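C alpha-dehydrogenase (Sphingobium sp. SYK-6, PDB 4YAC) binds NADH and, as a short-chain dehydrogenase/reductase, probably oxidises the alpha-carbon alcohol of lignin-derived beta-aryl ethers. Local coordinates at residues 86-91 / 137-142; 127-131 / 175-180. Numbering follows the deposited sequence.

Interaction 1 (86-91 / 137-142); sequences DLLCNT and GHILIT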
loop_
_atom_site.group_PDB
_atom_site.type_symbol
_atom_site.label_atom_id
_atom_site.label_comp_id
_atom_site.label_asym_id
_atom_site.label_seq_id
_atom_site.Cartn_x
_atom_site.Cartn_y
_atom_site.Cartn_z
ATOM N N ASP A 86 -1.569 5.840 -25.767
ATOM C CA ASP A 86 -0.161 6.129 -25.522
ATOM C C ASP A 86 0.069 6.469 -24.051
ATOM O O ASP A 86 1.085 6.091 -23.475
ATOM C CB ASP A 86 0.314 7.283 -26.399
ATOM C CG ASP A 86 0.298 6.940 -27.877
ATOM O OD1 ASP A 86 1.120 6.099 -28.299
ATOM O OD2 ASP A 86 -0.528 7.522 -28.615
ATOM N N LEU A 87 -0.878 7.199 -23.470
ATOM C CA LEU A 87 -0.788 7.654 -22.088
ATOM C C LEU A 87 -2.039 7.244 -21.332
ATOM O O LEU A 87 -3.146 7.616 -21.712
ATOM C CB LEU A 87 -0.609 9.175 -22.033
ATOM C CG LEU A 87 -0.717 9.867 -20.666
ATOM C CD1 LEU A 87 0.347 9.357 -19.710
ATOM C CD2 LEU A 87 -0.593 11.373 -20.843
ATOM N N LEU A 88 -1.859 6.463 -20.273
ATOM C CA LEU A 88 -2.962 6.077 -19.400
ATOM C C LEU A 88 -2.861 6.840 -18.085
ATOM O O LEU A 88 -1.842 6.763 -17.399
ATOM C CB LEU A 88 -2.950 4.571 -19.141
ATOM C CG LEU A 88 -3.942 4.076 -18.082
ATOM C CD1 LEU A 88 -5.372 4.279 -18.549
ATOM C CD2 LEU A 88 -3.684 2.615 -17.740
ATOM N N CYS A 89 -3.919 7.573 -17.745
ATOM C CA CYS A 89 -3.960 8.346 -16.510
ATOM C C CYS A 89 -4.991 7.725 -15.582
ATOM O O CYS A 89 -6.194 7.939 -15.746
ATOM C CB CYS A 89 -4.298 9.817 -16.780
ATOM S SG CYS A 89 -3.111 10.685 -17.823
ATOM N N ASN A 90 -4.513 6.937 -14.625
ATOM C CA ASN A 90 -5.377 6.328 -13.622
ATOM C C ASN A 90 -5.601 7.310 -12.481
ATOM O O ASN A 90 -4.845 7.320 -11.511
ATOM C CB ASN A 90 -4.762 5.033 -13.088
ATOM C CG ASN A 90 -4.399 4.053 -14.185
ATOM O OD1 ASN A 90 -5.248 3.319 -14.688
ATOM N ND2 ASN A 90 -3.124 4.020 -14.546
ATOM N N THR A 91 -6.642 8.133 -12.593
ATOM C CA THR A 91 -6.805 9.272 -11.696
ATOM C C THR A 91 -8.119 9.245 -10.919
ATOM O O THR A 91 -8.216 9.852 -9.852
ATOM C CB THR A 91 -6.676 10.583 -12.500
ATOM O OG1 THR A 91 -5.385 10.607 -13.117
ATOM C CG2 THR A 91 -6.820 11.818 -11.616
ATOM N N GLY A 137 5.083 3.878 -24.329
ATOM C CA GLY A 137 3.885 4.420 -23.721
ATOM C C GLY A 137 4.205 5.057 -22.387
ATOM O O GLY A 137 5.371 5.223 -22.026
ATOM N N HIS A 138 3.163 5.424 -21.654
ATOM C CA HIS A 138 3.342 6.010 -20.340
ATOM C C HIS A 138 2.140 5.715 -19.464
ATOM O O HIS A 138 1.004 5.710 -19.936
ATOM C CB HIS A 138 3.559 7.514 -20.457
ATOM C CG HIS A 138 4.195 8.126 -19.248
ATOM N ND1 HIS A 138 5.558 8.314 -19.142
ATOM C CD2 HIS A 138 3.659 8.580 -18.093
ATOM C CE1 HIS A 138 5.831 8.865 -17.972
ATOM N NE2 HIS A 138 4.698 9.038 -17.317
ATOM N N ILE A 139 2.403 5.454 -18.188
ATOM C CA ILE A 139 1.350 5.160 -17.228
ATOM C C ILE A 139 1.457 6.102 -16.039
ATOM O O ILE A 139 2.484 6.156 -15.367
ATOM C CB ILE A 139 1.419 3.700 -16.740
ATOM C CG1 ILE A 139 1.259 2.739 -17.920
ATOM C CG2 ILE A 139 0.326 3.423 -15.708
ATOM C CD1 ILE A 139 1.659 1.313 -17.613
ATOM N N LEU A 140 0.385 6.849 -15.801
ATOM C CA LEU A 140 0.267 7.705 -14.628
ATOM C C LEU A 140 -0.702 7.082 -13.654
ATOM O O LEU A 140 -1.789 6.647 -14.037
ATOM C CB LEU A 140 -0.213 9.110 -15.007
ATOM C CG LEU A 140 -0.656 10.030 -13.856
ATOM C CD1 LEU A 140 0.538 10.516 -13.046
ATOM C CD2 LEU A 140 -1.473 11.203 -14.383
ATOM N N ILE A 141 -0.289 7.035 -12.393
ATOM C CA ILE A 141 -1.171 6.674 -11.298
ATOM C C ILE A 141 -1.252 7.876 -10.374
ATOM O O ILE A 141 -0.226 8.398 -9.928
ATOM C CB ILE A 141 -0.670 5.428 -10.538
ATOM C CG1 ILE A 141 -0.891 4.180 -11.391
ATOM C CG2 ILE A 141 -1.407 5.267 -9.203
ATOM C CD1 ILE A 141 -0.184 2.938 -10.870
ATOM N N THR A 142 -2.476 8.334 -10.121
ATOM C CA THR A 142 -2.715 9.412 -9.168
ATOM C C THR A 142 -3.125 8.809 -7.841
ATOM O O THR A 142 -4.229 8.281 -7.701
ATOM C CB THR A 142 -3.802 10.387 -9.655
ATOM O OG1 THR A 142 -3.453 10.884 -10.956
ATOM C CG2 THR A 142 -3.959 11.560 -8.693
#
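Strands 87-90 and 137-142 run parallel, 4.7 Å apart, in a register that places L87 beside H138 and N90 beside I141. Alternate residues of 86-91, D86, L88 and N90, bond across. H138 N donates to D86 O (2.8 Å), L88 N to H138 O (3.0 Å), L140 N to L88 O (2.7 Å), N90 N to L140 O (2.8 Å) and T142 N to N90 O (2.9 Å). The backbone groups of L87 and C89 turn instead to strand 8-12, so 87-90 is hydrogen-bonded along both edges. L140 O accepts a second hydrogen bond, from N90 ND2 (3.0 Å), which holds the N90 amide beside the neighbouring strand. T142 OG1 donates to T91 OG1 (2.9 Å), itself hydrogen-bonded to Q22 OE1. At the other end, D86 OD2 is met by V8 N and OD1 forms a salt bridge with R133, while H138 NE2 pairs with S183 OG. Between these polar links, C89 SG packs on L140 CD2 at 3.8 Å on the face that helix 17-28 covers; L88, N90 and I141 face helix 105-133. T91 ends about 6 Å from bound NADH, measured between nearest atoms. This is the centre of a Rossmann sheet, and N90 sits where classical short-chain dehydrogenases begin the NNAG motif that stabilises it.

Interaction 2 (127-131 / 175-180); sequences MPRMI and MPKYNI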
loop_
_atom_site.group_PDB
_atom_site.type_symbol
_atom_site.label_atom_id
_atom_site.label_comp_id
_atom_site.label_asym_id
_atom_site.label_seq_id
_atom_site.Cartn_x
_atom_site.Cartn_y
_atom_site.Cartn_z
ATOM N N MET A 127 -1.814 -1.837 -20.450
ATOM C CA MET A 127 -0.367 -2.032 -20.481
ATOM C C MET A 127 0.060 -3.221 -21.358
ATOM O O MET A 127 1.054 -3.126 -22.082
ATOM C CB MET A 127 0.154 -2.181 -19.045
ATOM C CG MET A 127 1.595 -2.612 -18.905
ATOM S SD MET A 127 1.717 -4.380 -18.591
ATOM C CE MET A 127 0.888 -4.548 -17.004
ATOM N N PRO A 128 -0.693 -4.336 -21.327
ATOM C CA PRO A 128 -0.346 -5.424 -22.254
ATOM C C PRO A 128 -0.507 -5.054 -23.734
ATOM O O PRO A 128 0.197 -5.607 -24.582
ATOM C CB PRO A 128 -1.320 -6.537 -21.864
ATOM C CG PRO A 128 -1.619 -6.275 -20.426
ATOM C CD PRO A 128 -1.666 -4.779 -20.311
ATOM N N ARG A 129 -1.421 -4.138 -24.041
ATOM C CA ARG A 129 -1.589 -3.664 -25.409
ATOM C C ARG A 129 -0.404 -2.792 -25.814
ATOM O O ARG A 129 0.071 -2.863 -26.948
ATOM C CB ARG A 129 -2.895 -2.884 -25.557
ATOM C CG ARG A 129 -4.130 -3.649 -25.113
ATOM C CD ARG A 129 -5.393 -2.859 -25.412
ATOM N NE ARG A 129 -6.591 -3.488 -24.863
ATOM C CZ ARG A 129 -7.811 -3.374 -25.383
ATOM N NH1 ARG A 129 -8.013 -2.662 -26.486
ATOM N NH2 ARG A 129 -8.834 -3.983 -24.804
ATOM N N MET A 130 0.071 -1.973 -24.880
ATOM C CA MET A 130 1.248 -1.146 -25.121
ATOM C C MET A 130 2.456 -2.005 -25.469
ATOM O O MET A 130 3.166 -1.730 -26.435
ATOM C CB MET A 130 1.570 -0.292 -23.898
ATOM C CG MET A 130 0.658 0.898 -23.691
ATOM S SD MET A 130 1.005 1.696 -22.115
ATOM C CE MET A 130 -0.003 3.168 -22.237
ATOM N N ILE A 131 2.687 -3.040 -24.666
ATOM C CA ILE A 131 3.825 -3.932 -24.861
ATOM C C ILE A 131 3.724 -4.623 -26.216
ATOM O O ILE A 131 4.698 -4.681 -26.972
ATOM C CB ILE A 131 3.909 -4.979 -23.716
ATOM C CG1 ILE A 131 4.331 -4.283 -22.422
ATOM C CG2 ILE A 131 4.899 -6.091 -24.050
ATOM C CD1 ILE A 131 4.183 -5.127 -21.186
ATOM N N MET A 175 8.545 -1.754 -16.341
ATOM C CA MET A 175 8.100 -1.102 -17.577
ATOM C C MET A 175 9.206 -0.462 -18.437
ATOM O O MET A 175 9.057 -0.388 -19.657
ATOM C CB MET A 175 7.048 -0.043 -17.244
ATOM C CG MET A 175 5.711 -0.626 -16.792
ATOM S SD MET A 175 4.951 -1.729 -18.012
ATOM C CE MET A 175 5.438 -3.330 -17.374
ATOM N N PRO A 176 10.310 0.005 -17.824
ATOM C CA PRO A 176 11.328 0.657 -18.661
ATOM C C PRO A 176 11.905 -0.209 -19.785
ATOM O O PRO A 176 12.259 0.342 -20.824
ATOM C CB PRO A 176 12.418 1.017 -17.654
ATOM C CG PRO A 176 11.684 1.222 -16.386
ATOM C CD PRO A 176 10.592 0.188 -16.389
ATOM N N LYS A 177 11.992 -1.522 -19.602
ATOM C CA LYS A 177 12.532 -2.379 -20.655
ATOM C C LYS A 177 11.593 -2.452 -21.866
ATOM O O LYS A 177 11.989 -2.915 -22.935
ATOM C CB LYS A 177 12.818 -3.787 -20.120
ATOM C CG LYS A 177 11.610 -4.552 -19.614
ATOM C CD LYS A 177 12.014 -5.952 -19.168
ATOM C CE LYS A 177 10.821 -6.778 -18.715
ATOM N NZ LYS A 177 10.120 -6.174 -17.548
ATOM N N TYR A 178 10.357 -1.984 -21.692
ATOM C CA TYR A 178 9.393 -1.886 -22.788
ATOM C C TYR A 178 9.211 -0.442 -23.253
ATOM O O TYR A 178 8.295 -0.143 -24.019
ATOM C CB TYR A 178 8.037 -2.452 -22.367
ATOM C CG TYR A 178 8.061 -3.918 -22.005
ATOM C CD1 TYR A 178 8.448 -4.875 -22.931
ATOM C CD2 TYR A 178 7.678 -4.346 -20.743
ATOM C CE1 TYR A 178 8.467 -6.217 -22.607
ATOM C CE2 TYR A 178 7.691 -5.685 -20.410
ATOM C CZ TYR A 178 8.085 -6.617 -21.344
ATOM O OH TYR A 178 8.100 -7.951 -21.014
ATOM N N ASN A 179 10.084 0.444 -22.778
ATOM C CA ASN A 179 10.010 1.867 -23.093
ATOM C C ASN A 179 8.669 2.463 -22.672
ATOM O O ASN A 179 8.131 3.348 -23.339
ATOM C CB ASN A 179 10.255 2.100 -24.586
ATOM C CG ASN A 179 11.667 1.735 -25.004
ATOM O OD1 ASN A 179 12.619 1.939 -24.252
ATOM N ND2 ASN A 179 11.809 1.188 -26.206
ATOM N N ILE A 180 8.145 1.970 -21.553
ATOM C CA ILE A 180 6.921 2.500 -20.970
ATOM C C ILE A 180 7.265 3.243 -19.680
ATOM O O ILE A 180 7.748 2.647 -18.718
ATOM C CB ILE A 180 5.888 1.380 -20.695
ATOM C CG1 ILE A 180 5.416 0.766 -22.017
ATOM C CG2 ILE A 180 4.688 1.923 -19.909
ATOM C CD1 ILE A 180 4.591 -0.497 -21.859
#
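I131 lays its CD1 methyl over one face of the Y178 ring, 3.9 Å from the centroid and 26° off the ring normal, a CH-pi contact whose closest pair is I131 CD1 and Y178 CD2 at 3.6 Å. I180 CD1 reaches the helix from the other segment, lying 3.8 Å from I131 CG1 and 3.7 Å from M130 CB, while M175 SD meets M127 CG at 3.6 Å. No hydrogen bond crosses the contact, so it is held by apolar surfaces alone. The turn holds its own shape: M175 O accepts from both Y178 N (2.9 Å) and I180 N (3.2 Å), bringing M175, Y178 and I180 together against the helix. Y178 OH is hydrogen-bonded to E101 of the second subunit, which also packs on M127 and I131, so the dimer interface borders this cluster. The contact thus ties the C-terminal part of helix 105-133 to the turn joining helix 155-174 to strand 180-185, with I139 of strand 137-142 packed against M127 and I180.

Overall arrangement
The segments alternate along the chain, in the order 86-91, 127-131, 137-142, 175-180, so the two contacts interlock. Helix 105-133 carries the chain from one strand of interaction 1 to the other, a beta-alpha-beta crossover, and its last turns supply one side of interaction 2. The centres lie 12 Å apart and the contacts touch: M130 CE packs 3.4 Å from D86 O, and G137 N probably hydrogen-bonds to N179 O at 3.2 Å. Interaction 1 lies near the middle of the Rossmann sheet, its C-terminal end close to the NADH pocket; interaction 2 lies at the N-terminal ends of strands 137-142 and 180-185, away from the cofactor and beside the second subunit.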